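Local coordinates for protein glutathione transferase o1 (Bombyx mori, PDB 3RBT) that belongs to the Omega class of glutathione transferases and probably uses glutathione to modify or reduce small molecules, at residues W65-N70 against R87-E91; P71-I75 against M242-L246; E128-S133 against E146-Q150; S133-D138 against R238-G243. All blocks are in the same frame, centred on the assembly; numbering follows the deposited sequence.

Contact 1: W65-N70 against R87-E91; sequences WFRAKN and RFLFE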
# COMPACT_ATOMS: atom_id res chain seq x y z
N TRP A 65 -23.95 14.69 -2.57
CA TRP A 65 -24.09 13.26 -2.32
C TRP A 65 -22.77 12.51 -2.53
O TRP A 65 -22.55 11.46 -1.93
CB TRP A 65 -25.19 12.65 -3.20
CG TRP A 65 -24.97 12.82 -4.67
CD1 TRP A 65 -25.51 13.77 -5.48
CD2 TRP A 65 -24.13 12.00 -5.51
NE1 TRP A 65 -25.08 13.60 -6.77
CE2 TRP A 65 -24.22 12.53 -6.82
CE3 TRP A 65 -23.31 10.89 -5.29
CZ2 TRP A 65 -23.53 11.98 -7.91
CZ3 TRP A 65 -22.62 10.34 -6.37
CH2 TRP A 65 -22.73 10.89 -7.66
N PHE A 66 -21.90 13.06 -3.38
CA PHE A 66 -20.58 12.48 -3.59
C PHE A 66 -19.69 12.73 -2.38
O PHE A 66 -19.11 11.79 -1.84
CB PHE A 66 -19.94 12.98 -4.89
CG PHE A 66 -18.64 12.29 -5.23
CD1 PHE A 66 -18.63 11.03 -5.82
CD2 PHE A 66 -17.42 12.90 -4.97
CE1 PHE A 66 -17.43 10.39 -6.14
CE2 PHE A 66 -16.21 12.28 -5.28
CZ PHE A 66 -16.22 11.02 -5.86
N ARG A 67 -19.60 13.99 -1.94
CA ARG A 67 -18.86 14.33 -0.72
C ARG A 67 -19.32 13.48 0.46
O ARG A 67 -18.49 12.96 1.21
CB ARG A 67 -18.98 15.82 -0.37
CG ARG A 67 -18.34 16.74 -1.40
CD ARG A 67 -18.46 18.21 -1.02
NE ARG A 67 -18.99 19.00 -2.13
CZ ARG A 67 -19.05 20.34 -2.15
NH1 ARG A 67 -18.61 21.05 -1.12
NH2 ARG A 67 -19.55 20.96 -3.22
N ALA A 68 -20.63 13.31 0.60
CA ALA A 68 -21.19 12.52 1.69
C ALA A 68 -20.70 11.07 1.71
O ALA A 68 -20.45 10.52 2.78
CB ALA A 68 -22.71 12.57 1.67
N LYS A 69 -20.56 10.46 0.54
CA LYS A 69 -20.07 9.08 0.45
C LYS A 69 -18.55 9.00 0.42
O LYS A 69 -17.97 7.92 0.48
CB LYS A 69 -20.65 8.38 -0.79
CG LYS A 69 -22.16 8.13 -0.77
CD LYS A 69 -22.57 7.24 -1.96
CE LYS A 69 -24.07 7.04 -2.03
NZ LYS A 69 -24.46 6.04 -3.07
N ASN A 70 -17.91 10.17 0.35
CA ASN A 70 -16.47 10.26 0.15
C ASN A 70 -15.95 11.58 0.74
O ASN A 70 -15.52 12.47 0.01
CB ASN A 70 -16.19 10.16 -1.36
CG ASN A 70 -14.70 10.20 -1.71
OD1 ASN A 70 -13.83 10.00 -0.86
ND2 ASN A 70 -14.42 10.45 -2.98
N ARG A 87 -21.57 -0.12 -3.74
CA ARG A 87 -20.55 0.38 -2.83
C ARG A 87 -19.42 1.11 -3.55
O ARG A 87 -19.00 0.72 -4.65
CB ARG A 87 -19.97 -0.76 -1.97
CG ARG A 87 -20.94 -1.39 -0.97
CD ARG A 87 -21.46 -0.41 0.09
NE ARG A 87 -22.48 -1.05 0.91
CZ ARG A 87 -23.80 -0.87 0.76
NH1 ARG A 87 -24.27 -0.06 -0.18
NH2 ARG A 87 -24.65 -1.50 1.56
N PHE A 88 -18.94 2.15 -2.90
CA PHE A 88 -17.74 2.85 -3.33
C PHE A 88 -16.50 2.04 -2.93
O PHE A 88 -16.41 1.52 -1.81
CB PHE A 88 -17.68 4.23 -2.68
CG PHE A 88 -18.47 5.30 -3.39
CD1 PHE A 88 -18.17 6.65 -3.17
CD2 PHE A 88 -19.51 4.98 -4.26
CE1 PHE A 88 -18.89 7.66 -3.80
CE2 PHE A 88 -20.23 5.98 -4.90
CZ PHE A 88 -19.93 7.33 -4.67
N LEU A 89 -15.57 1.91 -3.87
CA LEU A 89 -14.24 1.38 -3.58
C LEU A 89 -13.22 2.47 -3.86
O LEU A 89 -13.30 3.13 -4.90
CB LEU A 89 -13.92 0.15 -4.43
CG LEU A 89 -14.24 -1.25 -3.87
CD1 LEU A 89 -13.71 -2.34 -4.81
CD2 LEU A 89 -13.65 -1.44 -2.50
N PHE A 90 -12.28 2.65 -2.93
CA PHE A 90 -11.30 3.72 -2.99
C PHE A 90 -9.88 3.18 -3.19
O PHE A 90 -9.63 1.98 -2.97
CB PHE A 90 -11.33 4.56 -1.70
CG PHE A 90 -12.67 5.18 -1.40
CD1 PHE A 90 -13.46 4.70 -0.37
CD2 PHE A 90 -13.13 6.27 -2.14
CE1 PHE A 90 -14.69 5.27 -0.07
CE2 PHE A 90 -14.37 6.85 -1.86
CZ PHE A 90 -15.15 6.36 -0.82
N GLU A 91 -8.98 4.08 -3.58
CA GLU A 91 -7.53 3.84 -3.71
C GLU A 91 -7.17 2.96 -4.91
O GLU A 91 -7.54 1.78 -4.96
CB GLU A 91 -6.93 3.30 -2.40
CG GLU A 91 -7.02 4.26 -1.22
CD GLU A 91 -6.14 3.88 -0.06
OE1 GLU A 91 -5.20 3.08 -0.26
OE2 GLU A 91 -6.37 4.39 1.07
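Phe88 reaches from strand 87-89, an outermost strand of the sheet, to the last turn of helix 64-69, where Phe66 and Lys69 take it between them. The tight part is made of hydrocarbon. Phe88 CE1 lies 3.6 Å from Lys69 CB, and the long aliphatic stem of Lys69 then runs across the ring at about a right angle. Its CD sits over one face, 4.1 Å from the ring centroid and 22° off the normal, a CH-pi contact. With CG anti to its carbonyl carbon (chi1 -67°) and the rest of the chain extended, the lysine lays its methylenes on the ring before its ammonium passes beyond it. The Phe66 ring meets Phe88 obliquely, with centroids 5.8 Å apart and planes at 48°; Tyr30 touches both rings, and Val77 packs against them from strand 77-80.

Further along, Phe90 turns the edge of its ring to the end of the helix. Its CZ lies in plane with Lys69 O at 3.5 Å, while CE2 is 3.3 Å from Asn70 OD1. The Asn70 amide is fixed from another direction, since its ND2 donates to Lys74 O.

The other side is looser. Trp65 comes only to 4.4 Å, CZ3 against Phe88 CZ, and Lys69 NZ ends 6.8 Å from Arg87 NH1. Lysine suits this border, its stem apolar and its charged end kept at the exposed side. With aromatic rings in place of hydrogen bonds, helix and edge strand are joined chiefly by dispersion, helped by the weakly polar edge of Phe90 facing Lys69 O.

Contact 2: P71-I75 against M242-L246; sequences PRLKI and MGYYL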
# COMPACT_ATOMS: atom_id res chain seq x y z
N PRO A 71 -15.99 11.71 2.09
CA PRO A 71 -15.72 13.00 2.75
C PRO A 71 -14.29 13.51 2.57
O PRO A 71 -14.08 14.72 2.57
CB PRO A 71 -16.05 12.73 4.22
CG PRO A 71 -15.92 11.28 4.39
CD PRO A 71 -16.21 10.63 3.07
N ARG A 72 -13.34 12.59 2.39
CA ARG A 72 -11.94 12.95 2.11
C ARG A 72 -11.68 13.21 0.61
O ARG A 72 -10.57 13.53 0.21
CB ARG A 72 -11.00 11.87 2.68
CG ARG A 72 -10.83 11.95 4.21
CD ARG A 72 -10.61 10.56 4.84
NE ARG A 72 -9.45 9.85 4.28
CZ ARG A 72 -8.27 9.73 4.88
NH1 ARG A 72 -8.07 10.26 6.09
NH2 ARG A 72 -7.28 9.08 4.28
N LEU A 73 -12.73 13.05 -0.20
CA LEU A 73 -12.70 13.34 -1.64
C LEU A 73 -11.59 12.59 -2.41
O LEU A 73 -10.89 13.17 -3.25
CB LEU A 73 -12.65 14.86 -1.89
CG LEU A 73 -13.94 15.60 -1.52
CD1 LEU A 73 -13.75 17.10 -1.58
CD2 LEU A 73 -15.07 15.19 -2.45
N LYS A 74 -11.46 11.31 -2.12
CA LYS A 74 -10.46 10.47 -2.76
C LYS A 74 -10.88 10.17 -4.18
O LYS A 74 -12.08 10.08 -4.48
CB LYS A 74 -10.24 9.18 -1.97
CG LYS A 74 -10.08 9.40 -0.47
CD LYS A 74 -9.42 8.23 0.22
CE LYS A 74 -7.93 8.49 0.39
NZ LYS A 74 -7.31 7.48 1.28
N ILE A 75 -9.89 10.06 -5.07
CA ILE A 75 -10.13 9.78 -6.49
C ILE A 75 -9.11 8.79 -7.03
O ILE A 75 -7.97 8.76 -6.56
CB ILE A 75 -10.15 11.07 -7.38
CG1 ILE A 75 -8.81 11.81 -7.32
CG2 ILE A 75 -11.36 11.98 -7.02
CD1 ILE A 75 -8.70 12.93 -8.33
N MET A 242 -4.51 16.39 -10.12
CA MET A 242 -3.59 15.30 -10.46
C MET A 242 -3.36 14.26 -9.33
O MET A 242 -2.92 13.14 -9.59
CB MET A 242 -2.25 15.90 -10.90
CG MET A 242 -1.26 14.95 -11.56
SD MET A 242 0.27 15.80 -12.06
CE MET A 242 1.34 14.39 -12.32
N GLY A 243 -3.65 14.64 -8.08
CA GLY A 243 -3.40 13.76 -6.92
C GLY A 243 -4.39 12.62 -6.72
O GLY A 243 -5.27 12.39 -7.55
N TYR A 244 -4.24 11.90 -5.61
CA TYR A 244 -5.17 10.82 -5.27
C TYR A 244 -6.35 11.33 -4.42
O TYR A 244 -7.21 10.57 -3.98
CB TYR A 244 -4.44 9.64 -4.60
CG TYR A 244 -3.64 10.00 -3.37
CD1 TYR A 244 -4.23 10.04 -2.11
CD2 TYR A 244 -2.28 10.29 -3.46
CE1 TYR A 244 -3.50 10.36 -0.97
CE2 TYR A 244 -1.53 10.63 -2.33
CZ TYR A 244 -2.15 10.66 -1.09
OH TYR A 244 -1.42 10.98 0.03
N TYR A 245 -6.38 12.64 -4.20
CA TYR A 245 -7.51 13.32 -3.57
C TYR A 245 -7.71 14.68 -4.21
O TYR A 245 -6.77 15.25 -4.80
CB TYR A 245 -7.33 13.45 -2.05
CG TYR A 245 -6.05 14.13 -1.63
CD1 TYR A 245 -4.85 13.42 -1.57
CD2 TYR A 245 -6.03 15.49 -1.28
CE1 TYR A 245 -3.66 14.03 -1.19
CE2 TYR A 245 -4.83 16.11 -0.89
CZ TYR A 245 -3.65 15.37 -0.85
OH TYR A 245 -2.46 15.95 -0.47
N LEU A 246 -8.93 15.20 -4.12
CA LEU A 246 -9.23 16.53 -4.60
C LEU A 246 -9.22 17.53 -3.44
O LEU A 246 -9.27 17.14 -2.27
CB LEU A 246 -10.58 16.55 -5.32
CG LEU A 246 -10.66 15.79 -6.65
CD1 LEU A 246 -12.09 15.78 -7.17
CD2 LEU A 246 -9.71 16.39 -7.69
OXT LEU A 246 -9.15 18.74 -3.66
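An antiparallel beta bridge joins the extended backbone just ahead of strand 77-80 of the thioredoxin-like domain to the C-terminal tail of the chain. Lys74 and Tyr245 form its non-hydrogen-bonded pair, their CA atoms 4.2 Å apart, with one bond on either side. Leu246 N donates to Leu73 O at 3.0 Å, and Ile75 N donates to Tyr244 O at 2.9 Å. The second bond is nearly straight at the hydrogen (172°), yet its donor stands above the carbonyl plane, 51° out of it. Between them Tyr245 CA offers its hydrogen to Leu73 O at 3.4 Å.

On the face carrying Ile75 and Leu246 the aliphatic side chains close up. Ile75 CD1 packs 3.7 Å from Leu246 CD2, and the CG2 branch of Ile75 meets Leu246 CG and CD1 as the two side chains cross at about a right angle. Ile75 holds CG1 between its backbone N and carbonyl carbon (chi1 61°), which sets CD1 beside Gly243 O, 3.6 Å away. Trimming the side chain to an alanine here would probably open a gap beside Leu246 and let the tail's last residue shift. On the other side Tyr244 and Tyr245 are exposed, suited to a surface by their hydroxyls.

In relatives the backbone of the residue ahead of the cis-proline, here Ile75, pairs with the cysteinyl part of glutathione, so the tail probably occupies part of that site. Asn35 donates to Gly243 O, Leu73 rests on Phe66 of helix 64-69, and Arg72 forms a salt bridge with Glu128 of the second subunit, on helix 113-138.

Contact 3: E128-S133 against E146-Q150; sequences ELIKGS and EQIIQ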
# COMPACT_ATOMS: atom_id res chain seq x y z
N GLU A 128 7.82 7.75 -5.95
CA GLU A 128 8.83 8.81 -5.98
C GLU A 128 8.85 9.55 -7.33
O GLU A 128 9.04 10.77 -7.38
CB GLU A 128 10.22 8.27 -5.58
CG GLU A 128 10.28 7.77 -4.12
CD GLU A 128 11.63 7.24 -3.68
OE1 GLU A 128 12.40 6.73 -4.52
OE2 GLU A 128 11.94 7.32 -2.47
N LEU A 129 8.60 8.81 -8.42
CA LEU A 129 8.47 9.40 -9.75
C LEU A 129 7.19 10.24 -9.81
O LEU A 129 7.19 11.35 -10.35
CB LEU A 129 8.51 8.31 -10.82
CG LEU A 129 8.37 8.51 -12.35
CD1 LEU A 129 8.54 9.93 -12.81
CD2 LEU A 129 9.36 7.63 -13.09
N ILE A 130 6.11 9.71 -9.23
CA ILE A 130 4.84 10.43 -9.14
C ILE A 130 5.00 11.78 -8.42
O ILE A 130 4.55 12.81 -8.93
CB ILE A 130 3.74 9.56 -8.49
CG1 ILE A 130 3.43 8.34 -9.37
CG2 ILE A 130 2.49 10.37 -8.25
CD1 ILE A 130 2.52 7.31 -8.72
N LYS A 131 5.65 11.77 -7.25
CA LYS A 131 5.88 13.00 -6.47
C LYS A 131 6.62 14.06 -7.28
O LYS A 131 6.18 15.21 -7.34
CB LYS A 131 6.64 12.71 -5.16
CG LYS A 131 5.85 11.93 -4.12
CD LYS A 131 6.72 11.60 -2.89
CE LYS A 131 5.94 10.77 -1.88
NZ LYS A 131 6.65 10.70 -0.57
N GLY A 132 7.74 13.67 -7.89
CA GLY A 132 8.51 14.54 -8.77
C GLY A 132 7.72 15.06 -9.96
O GLY A 132 7.82 16.24 -10.31
N SER A 133 6.91 14.20 -10.58
CA SER A 133 6.11 14.62 -11.72
C SER A 133 5.02 15.61 -11.30
O SER A 133 4.72 16.57 -12.02
CB SER A 133 5.51 13.40 -12.44
OG SER A 133 4.35 12.95 -11.77
N GLU A 146 14.74 15.55 -10.90
CA GLU A 146 15.71 14.63 -10.29
C GLU A 146 15.06 13.38 -9.70
O GLU A 146 15.63 12.29 -9.79
CB GLU A 146 16.61 15.36 -9.26
CG GLU A 146 16.05 15.50 -7.84
CD GLU A 146 15.25 16.79 -7.61
OE1 GLU A 146 14.60 17.29 -8.55
OE2 GLU A 146 15.28 17.29 -6.46
N GLN A 147 13.88 13.54 -9.10
CA GLN A 147 13.09 12.41 -8.60
C GLN A 147 12.67 11.48 -9.74
O GLN A 147 12.70 10.25 -9.59
CB GLN A 147 11.84 12.90 -7.85
CG GLN A 147 12.13 13.46 -6.47
CD GLN A 147 12.50 12.38 -5.47
OE1 GLN A 147 11.63 11.65 -4.99
NE2 GLN A 147 13.79 12.28 -5.16
N ILE A 148 12.28 12.07 -10.87
CA ILE A 148 11.92 11.35 -12.08
C ILE A 148 13.08 10.46 -12.54
O ILE A 148 12.91 9.26 -12.71
CB ILE A 148 11.59 12.33 -13.25
CG1 ILE A 148 10.63 13.44 -12.79
CG2 ILE A 148 11.16 11.57 -14.51
CD1 ILE A 148 9.20 13.24 -13.11
N ILE A 149 14.24 11.08 -12.71
CA ILE A 149 15.44 10.43 -13.25
C ILE A 149 15.91 9.26 -12.38
O ILE A 149 16.16 8.16 -12.89
CB ILE A 149 16.57 11.46 -13.50
CG1 ILE A 149 16.13 12.47 -14.57
CG2 ILE A 149 17.87 10.76 -13.92
CD1 ILE A 149 16.86 13.80 -14.56
N GLN A 150 16.02 9.49 -11.08
CA GLN A 150 16.44 8.46 -10.11
C GLN A 150 15.55 7.22 -10.13
O GLN A 150 16.04 6.09 -10.06
CB GLN A 150 16.48 9.04 -8.70
CG GLN A 150 17.59 10.05 -8.48
CD GLN A 150 18.96 9.40 -8.38
OE1 GLN A 150 19.81 9.57 -9.27
NE2 GLN A 150 19.19 8.66 -7.29
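Helix segments 128-133 and 146-150 run nearly antiparallel at 154°, their axes approaching to 7.6 Å, close for two helices. Gly132 makes that distance possible: its CA lies 3.8 Å from Gln147 CB, a spot where any side chain would collide with the glutamine. Gln147 CB also rests 3.5 Å from Glu128 O, a turn earlier, so the root of this residue fits against bare backbone. Its chain then bends at CB-CG and carries the amide toward the N-terminal side of segment 128-133 until OE1 is 3.7 Å from Glu128 CB, the amide plane steeply turned from the carboxylate. The carboxylate itself looks outward, and its OE2 forms a salt bridge with Arg72 of the second subunit.

On the buried side Leu129 and Ile148 cross obliquely, CD1 to CD1 at 3.4 Å, tighter than usual for two methyls and perhaps partly a matter of the model. Each has an unusual second torsion, 15° in Leu129 and -98° in Ile148. The turn in Ile148 sends CD1 to the backbone of the opposite helix, 3.5 Å from Ser133 N. Leu186 of helix 174-186 packs on both residues. Ser133 is small enough for this place and spends its hydroxyl inside its own helix, OG donating to Ile130 O at 2.9 Å.

The polar bonds seen here stay inside one helix, as with Thr151 OG1 to Gln147 O, or leave for the second subunit, as from Glu128. These C-terminal-domain helices are joined by close van der Waals fit, dependent on shape and on the missing side chain of Gly132.

Contact 4: S133-D138 against R238-G243; sequences SLECFD and RAHSMG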
# COMPACT_ATOMS: atom_id res chain seq x y z
N SER A 133 6.91 14.20 -10.58
CA SER A 133 6.11 14.62 -11.72
C SER A 133 5.02 15.61 -11.30
O SER A 133 4.72 16.57 -12.02
CB SER A 133 5.51 13.40 -12.44
OG SER A 133 4.35 12.95 -11.77
N LEU A 134 4.44 15.37 -10.13
CA LEU A 134 3.41 16.22 -9.54
C LEU A 134 3.92 17.66 -9.35
O LEU A 134 3.26 18.62 -9.76
CB LEU A 134 2.97 15.63 -8.21
CG LEU A 134 1.70 16.11 -7.50
CD1 LEU A 134 0.46 15.81 -8.32
CD2 LEU A 134 1.59 15.41 -6.14
N GLU A 135 5.09 17.79 -8.73
CA GLU A 135 5.74 19.07 -8.50
C GLU A 135 6.11 19.74 -9.83
O GLU A 135 5.99 20.96 -9.98
CB GLU A 135 6.99 18.88 -7.64
CG GLU A 135 7.79 20.14 -7.36
CD GLU A 135 9.03 19.87 -6.51
OE1 GLU A 135 9.93 20.73 -6.48
OE2 GLU A 135 9.10 18.80 -5.86
N CYS A 136 6.57 18.93 -10.78
CA CYS A 136 6.98 19.39 -12.09
C CYS A 136 5.83 20.09 -12.82
O CYS A 136 5.99 21.22 -13.27
CB CYS A 136 7.50 18.22 -12.93
SG CYS A 136 8.21 18.67 -14.53
N PHE A 137 4.68 19.42 -12.91
CA PHE A 137 3.56 19.93 -13.69
C PHE A 137 2.86 21.08 -12.98
O PHE A 137 2.05 21.80 -13.57
CB PHE A 137 2.56 18.81 -14.02
CG PHE A 137 3.16 17.63 -14.74
CD1 PHE A 137 4.40 17.73 -15.38
CD2 PHE A 137 2.48 16.43 -14.80
CE1 PHE A 137 4.95 16.64 -16.05
CE2 PHE A 137 3.01 15.33 -15.47
CZ PHE A 137 4.25 15.44 -16.09
N ASP A 138 3.19 21.25 -11.70
CA ASP A 138 2.62 22.29 -10.86
C ASP A 138 3.40 23.60 -10.99
O ASP A 138 2.85 24.67 -10.71
CB ASP A 138 2.61 21.82 -9.40
CG ASP A 138 1.35 22.21 -8.64
OD1 ASP A 138 0.28 22.36 -9.27
OD2 ASP A 138 1.43 22.35 -7.40
N ARG A 238 -2.24 22.94 -14.17
CA ARG A 238 -1.16 22.53 -13.27
C ARG A 238 -1.49 21.16 -12.64
O ARG A 238 -2.01 20.29 -13.35
CB ARG A 238 -0.85 23.63 -12.24
CG ARG A 238 -0.48 24.98 -12.89
CD ARG A 238 -0.58 26.13 -11.90
NE ARG A 238 0.23 25.86 -10.72
CZ ARG A 238 -0.09 26.21 -9.48
NH1 ARG A 238 -1.21 26.87 -9.22
NH2 ARG A 238 0.74 25.89 -8.50
N ALA A 239 -1.23 20.97 -11.35
CA ALA A 239 -1.46 19.67 -10.71
C ALA A 239 -2.68 19.63 -9.77
O ALA A 239 -2.83 18.70 -8.97
CB ALA A 239 -0.21 19.21 -9.97
N HIS A 240 -3.56 20.62 -9.89
CA HIS A 240 -4.67 20.79 -8.95
C HIS A 240 -5.58 19.57 -8.83
O HIS A 240 -6.13 19.28 -7.75
CB HIS A 240 -5.48 22.05 -9.30
CG HIS A 240 -4.75 23.32 -8.98
ND1 HIS A 240 -4.53 24.31 -9.92
CD2 HIS A 240 -4.17 23.76 -7.84
CE1 HIS A 240 -3.87 25.31 -9.36
NE2 HIS A 240 -3.64 25.00 -8.10
N SER A 241 -5.70 18.85 -9.93
CA SER A 241 -6.58 17.69 -10.02
C SER A 241 -5.82 16.39 -10.37
O SER A 241 -6.41 15.41 -10.82
CB SER A 241 -7.72 18.03 -10.99
OG SER A 241 -7.82 17.11 -12.05
N MET A 242 -4.51 16.39 -10.12
CA MET A 242 -3.59 15.30 -10.46
C MET A 242 -3.36 14.26 -9.33
O MET A 242 -2.92 13.14 -9.59
CB MET A 242 -2.25 15.90 -10.90
CG MET A 242 -1.26 14.95 -11.56
SD MET A 242 0.27 15.80 -12.06
CE MET A 242 1.34 14.39 -12.32
N GLY A 243 -3.65 14.64 -8.08
CA GLY A 243 -3.40 13.76 -6.92
C GLY A 243 -4.39 12.62 -6.72
O GLY A 243 -5.27 12.39 -7.55
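Arg238 grips Asp138 in the last turn of helix 113-138 side-on, sending two N-H groups to one oxygen: NE reaches Asp138 O at 2.9 Å and NH2 the same atom at 3.3 Å, both with the oxygen in the guanidinium plane. Asp138 OD1 accepts from Ala239 N at 2.9 Å, and lies over a face of the guanidinium, 3.6 Å from Arg238 NH2, a long salt bridge with no N-H aimed at it. A leucine in place of Arg238 would probably leave Asp138 O without these two donors and its carboxylate without the nearby positive charge.

Toward Leu134 and Phe137 the contact becomes apolar. Leu134 CD1 touches Ala239 CB at 3.8 Å, and the extended Met242 (chi1 -168°) slides past the leucine. Its CE packs 3.4 Å from Phe137 CD2, while SD lies 4.9 Å from the centroid of the Phe137 ring, oblique to it, a Met-aromatic contact.

Farther out, Tyr234 of helix 227-237 meets the Phe137 ring, and Asn35 ND2 donates to Ser241 O. Arg238 leaves that helix with positive phi (57°), turning the chain back along helix 113-138. A carbonyl and a carboxylate thus hold the tail's start, and unbranched methionine packs its apolar continuation.

Overall arrangement
Contact 1 lies within the thioredoxin-like domain, joining helix 64-69 to edge strand 87-89, and contact 3 lies within the helical C-terminal domain, their centres about 29 Å apart. Contacts 2 and 4 lead from one to the other. Contact 2 is about 10 Å from contact 1, centre to centre, and touches it through a long, weak ion pair of Lys74 with Glu91 and packing of Leu73 on Phe66; contact 4 is about 12 Å from contact 3, again centre to centre, and shares Ser133 and helix 113-138 with it. Contacts 2 and 4 share Met242 and Gly243. Contact 3 is nested in the loop closed by contact 2, so the C-terminal tail ties both domains together.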